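Local coordinates for protein geranyltranstransferase (Staphylococcus aureus, PDB 1RTR) that makes farnesyl pyrophosphate, probably by condensing allylic pyrophosphates with isopentenyl pyrophosphate as other trans-prenyl synthases do, at residues Y260-A265 and I284-Y289. Sequence-based numbering, arbitrary orientation.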
ATOM      1  N   TYR A 260     -31.549   9.819  11.578  1.00 57.77           N
ATOM      2  CA  TYR A 260     -30.892   9.462  12.831  1.00 57.65           C
ATOM      3  C   TYR A 260     -29.367   9.753  12.805  1.00 57.99           C
ATOM      4  O   TYR A 260     -28.802  10.275  13.768  1.00 57.86           O
ATOM      5  CB  TYR A 260     -31.163   7.996  13.180  1.00 57.41           C
ATOM      6  CG  TYR A 260     -30.119   7.426  14.103  1.00 57.32           C
ATOM      7  CD1 TYR A 260     -30.107   7.757  15.458  1.00 56.92           C
ATOM      8  CD2 TYR A 260     -29.106   6.598  13.611  1.00 56.84           C
ATOM      9  CE1 TYR A 260     -29.127   7.253  16.305  1.00 57.67           C
ATOM     10  CE2 TYR A 260     -28.124   6.095  14.449  1.00 57.12           C
ATOM     11  CZ  TYR A 260     -28.140   6.427  15.791  1.00 56.82           C
ATOM     12  OH  TYR A 260     -27.174   5.928  16.626  1.00 57.38           O
ATOM     13  N   HIS A 261     -28.711   9.403  11.704  1.00 58.32           N
ATOM     14  CA  HIS A 261     -27.290   9.683  11.544  1.00 59.11           C
ATOM     15  C   HIS A 261     -27.006  11.186  11.394  1.00 60.10           C
ATOM     16  O   HIS A 261     -26.075  11.718  12.022  1.00 59.07           O
ATOM     17  CB  HIS A 261     -26.727   8.884  10.369  1.00 58.81           C
ATOM     18  CG  HIS A 261     -26.565   7.433  10.672  1.00 57.89           C
ATOM     19  ND1 HIS A 261     -25.844   6.982  11.757  1.00 58.07           N
ATOM     20  CD2 HIS A 261     -27.068   6.333  10.067  1.00 56.56           C
ATOM     21  CE1 HIS A 261     -25.895   5.662  11.796  1.00 58.14           C
ATOM     22  NE2 HIS A 261     -26.633   5.244  10.782  1.00 57.84           N
ATOM     23  N   ARG A 262     -27.827  11.848  10.570  1.00 61.33           N
ATOM     24  CA  ARG A 262     -27.841  13.307  10.444  1.00 62.83           C
ATOM     25  C   ARG A 262     -27.895  13.931  11.829  1.00 63.13           C
ATOM     26  O   ARG A 262     -27.074  14.772  12.161  1.00 63.76           O
ATOM     27  CB  ARG A 262     -29.050  13.747   9.600  1.00 63.56           C
ATOM     28  CG  ARG A 262     -29.200  15.251   9.296  1.00 65.75           C
ATOM     29  CD  ARG A 262     -29.293  16.147  10.530  1.00 69.12           C
ATOM     30  NE  ARG A 262     -30.576  16.842  10.693  1.00 71.36           N
ATOM     31  CZ  ARG A 262     -30.940  17.929  10.021  1.00 71.45           C
ATOM     32  NH1 ARG A 262     -32.109  18.490  10.272  1.00 70.80           N
ATOM     33  NH2 ARG A 262     -30.143  18.458   9.097  1.00 73.13           N
ATOM     34  N   ASP A 263     -28.838  13.483  12.650  1.00 63.50           N
ATOM     35  CA  ASP A 263     -29.047  14.073  13.963  1.00 63.85           C
ATOM     36  C   ASP A 263     -27.897  13.806  14.903  1.00 63.55           C
ATOM     37  O   ASP A 263     -27.531  14.667  15.690  1.00 63.44           O
ATOM     38  CB  ASP A 263     -30.363  13.581  14.581  1.00 64.27           C
ATOM     39  CG  ASP A 263     -31.581  14.203  13.932  1.00 65.61           C
ATOM     40  OD1 ASP A 263     -32.711  13.772  14.248  1.00 67.72           O
ATOM     41  OD2 ASP A 263     -31.511  15.127  13.085  1.00 68.19           O
ATOM     42  N   ALA A 264     -27.334  12.606  14.830  1.00 63.95           N
ATOM     43  CA  ALA A 264     -26.223  12.226  15.710  1.00 64.08           C
ATOM     44  C   ALA A 264     -24.931  12.949  15.312  1.00 63.86           C
ATOM     45  O   ALA A 264     -24.134  13.307  16.174  1.00 63.43           O
ATOM     46  CB  ALA A 264     -26.033  10.707  15.728  1.00 63.94           C
ATOM     47  N   ALA A 265     -24.757  13.171  14.009  1.00 64.14           N
ATOM     48  CA  ALA A 265     -23.650  13.971  13.484  1.00 64.69           C
ATOM     49  C   ALA A 265     -23.747  15.397  14.011  1.00 65.21           C
ATOM     50  O   ALA A 265     -22.843  15.853  14.728  1.00 65.48           O
ATOM     51  CB  ALA A 265     -23.647  13.964  11.963  1.00 64.53           C
ATOM     52  N   ILE A 284     -21.053  20.173   5.625  1.00 70.47           N
ATOM     53  CA  ILE A 284     -20.857  18.889   4.947  1.00 70.47           C
ATOM     54  C   ILE A 284     -21.961  17.894   5.316  1.00 70.57           C
ATOM     55  O   ILE A 284     -22.451  17.168   4.448  1.00 70.16           O
ATOM     56  CB  ILE A 284     -19.431  18.311   5.205  1.00 70.69           C
ATOM     57  CG1 ILE A 284     -18.439  18.893   4.204  1.00 70.13           C
ATOM     58  CG2 ILE A 284     -19.394  16.773   5.106  1.00 70.15           C
ATOM     59  CD1 ILE A 284     -17.156  19.328   4.848  1.00 70.54           C
ATOM     60  N   VAL A 285     -22.354  17.883   6.590  1.00 70.93           N
ATOM     61  CA  VAL A 285     -23.503  17.098   7.047  1.00 71.79           C
ATOM     62  C   VAL A 285     -24.729  17.388   6.188  1.00 72.64           C
ATOM     63  O   VAL A 285     -25.415  16.461   5.750  1.00 72.44           O
ATOM     64  CB  VAL A 285     -23.877  17.384   8.517  1.00 71.70           C
ATOM     65  CG1 VAL A 285     -25.132  16.602   8.914  1.00 71.66           C
ATOM     66  CG2 VAL A 285     -22.733  17.046   9.445  1.00 71.66           C
ATOM     67  N   ASP A 286     -24.989  18.671   5.938  1.00 73.75           N
ATOM     68  CA  ASP A 286     -26.164  19.061   5.164  1.00 75.17           C
ATOM     69  C   ASP A 286     -26.069  18.700   3.684  1.00 75.86           C
ATOM     70  O   ASP A 286     -27.084  18.443   3.040  1.00 75.96           O
ATOM     71  CB  ASP A 286     -26.530  20.540   5.388  1.00 75.24           C
ATOM     72  CG  ASP A 286     -27.367  20.754   6.668  1.00 76.03           C
ATOM     73  OD1 ASP A 286     -27.296  21.864   7.232  1.00 76.64           O
ATOM     74  OD2 ASP A 286     -28.117  19.882   7.188  1.00 75.97           O
ATOM     75  N   LEU A 287     -24.851  18.652   3.154  1.00 77.24           N
ATOM     76  CA  LEU A 287     -24.637  18.217   1.772  1.00 78.61           C
ATOM     77  C   LEU A 287     -24.887  16.713   1.625  1.00 79.25           C
ATOM     78  O   LEU A 287     -25.468  16.267   0.636  1.00 79.14           O
ATOM     79  CB  LEU A 287     -23.235  18.604   1.275  1.00 78.69           C
ATOM     80  CG  LEU A 287     -23.246  19.426  -0.024  1.00 79.89           C
ATOM     81  CD1 LEU A 287     -22.630  20.827   0.146  1.00 79.99           C
ATOM     82  CD2 LEU A 287     -22.584  18.666  -1.171  1.00 81.13           C
ATOM     83  N   PHE A 288     -24.457  15.949   2.625  1.00 80.48           N
ATOM     84  CA  PHE A 288     -24.715  14.511   2.691  1.00 81.82           C
ATOM     85  C   PHE A 288     -26.211  14.249   2.900  1.00 82.48           C
ATOM     86  O   PHE A 288     -26.744  13.244   2.422  1.00 82.52           O
ATOM     87  CB  PHE A 288     -23.928  13.878   3.851  1.00 82.01           C
ATOM     88  CG  PHE A 288     -22.500  13.508   3.518  1.00 83.04           C
ATOM     89  CD1 PHE A 288     -21.931  12.358   4.069  1.00 84.10           C
ATOM     90  CD2 PHE A 288     -21.715  14.307   2.682  1.00 83.63           C
ATOM     91  CE1 PHE A 288     -20.608  12.002   3.783  1.00 84.48           C
ATOM     92  CE2 PHE A 288     -20.397  13.961   2.392  1.00 83.85           C
ATOM     93  CZ  PHE A 288     -19.841  12.805   2.946  1.00 84.03           C
ATOM     94  N   TYR A 289     -26.875  15.152   3.623  1.00 83.36           N
ATOM     95  CA  TYR A 289     -28.300  15.012   3.923  1.00 84.32           C
ATOM     96  C   TYR A 289     -29.218  15.407   2.772  1.00 84.95           C
ATOM     97  O   TYR A 289     -30.193  14.704   2.492  1.00 84.86           O
ATOM     98  CB  TYR A 289     -28.677  15.801   5.171  1.00 84.32           C
ATOM     99  CG  TYR A 289     -30.008  15.393   5.751  1.00 85.00           C
ATOM    100  CD1 TYR A 289     -30.213  14.104   6.240  1.00 85.86           C
ATOM    101  CD2 TYR A 289     -31.070  16.289   5.798  1.00 85.38           C
ATOM    102  CE1 TYR A 289     -31.441  13.723   6.773  1.00 86.03           C
ATOM    103  CE2 TYR A 289     -32.302  15.919   6.327  1.00 85.70           C
ATOM    104  CZ  TYR A 289     -32.480  14.637   6.813  1.00 85.50           C
ATOM    105  OH  TYR A 289     -33.691  14.267   7.342  1.00 84.82           O
TER
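Val285 and Ala265 meet at the buried end of an antiparallel helix pair, in which helix 279-289, at the C-terminal end of the all-helical prenyl synthase fold, runs back against helix 245-270. The short segments lie at 177°, their axes 10.4 Å apart, and illustrate how one arginine can join two helices through both its carbon chain and its charge. The first step is apolar: Val285 turns CG2 to Ala265 CB, 4.1 Å away, while its CG1 lies near the backbone O and CG of Arg262. Val285 also packs on Tyr206, so helix 197-227 lies beside the pair here. One residue on, Asp286 reaches across to Arg262, and its OD2 forms a salt bridge of 3.1 Å to NH2, in the guanidinium plane. Asp263 OD2 accepts the NE-H of the same group, also in plane, in a hydrogen bond that is part of a salt bridge; two carboxylates from different helices thus hold its edge at two points, restricting its rotation. A turn later, Tyr289 lays its ring over the arginine chain, its OH hydrogen-bonded to Thr259. The guanidinium is tilted only 21° from the ring plane, a cation-pi contact with CZ 4.8 Å from the ring centroid. Arg262 CG, anti to its backbone N (chi1 -177°), is carried over the ring face in a CH-pi contact, 3.6 Å from the centroid but offset toward the rim, 3.4 Å from Tyr289 CD1.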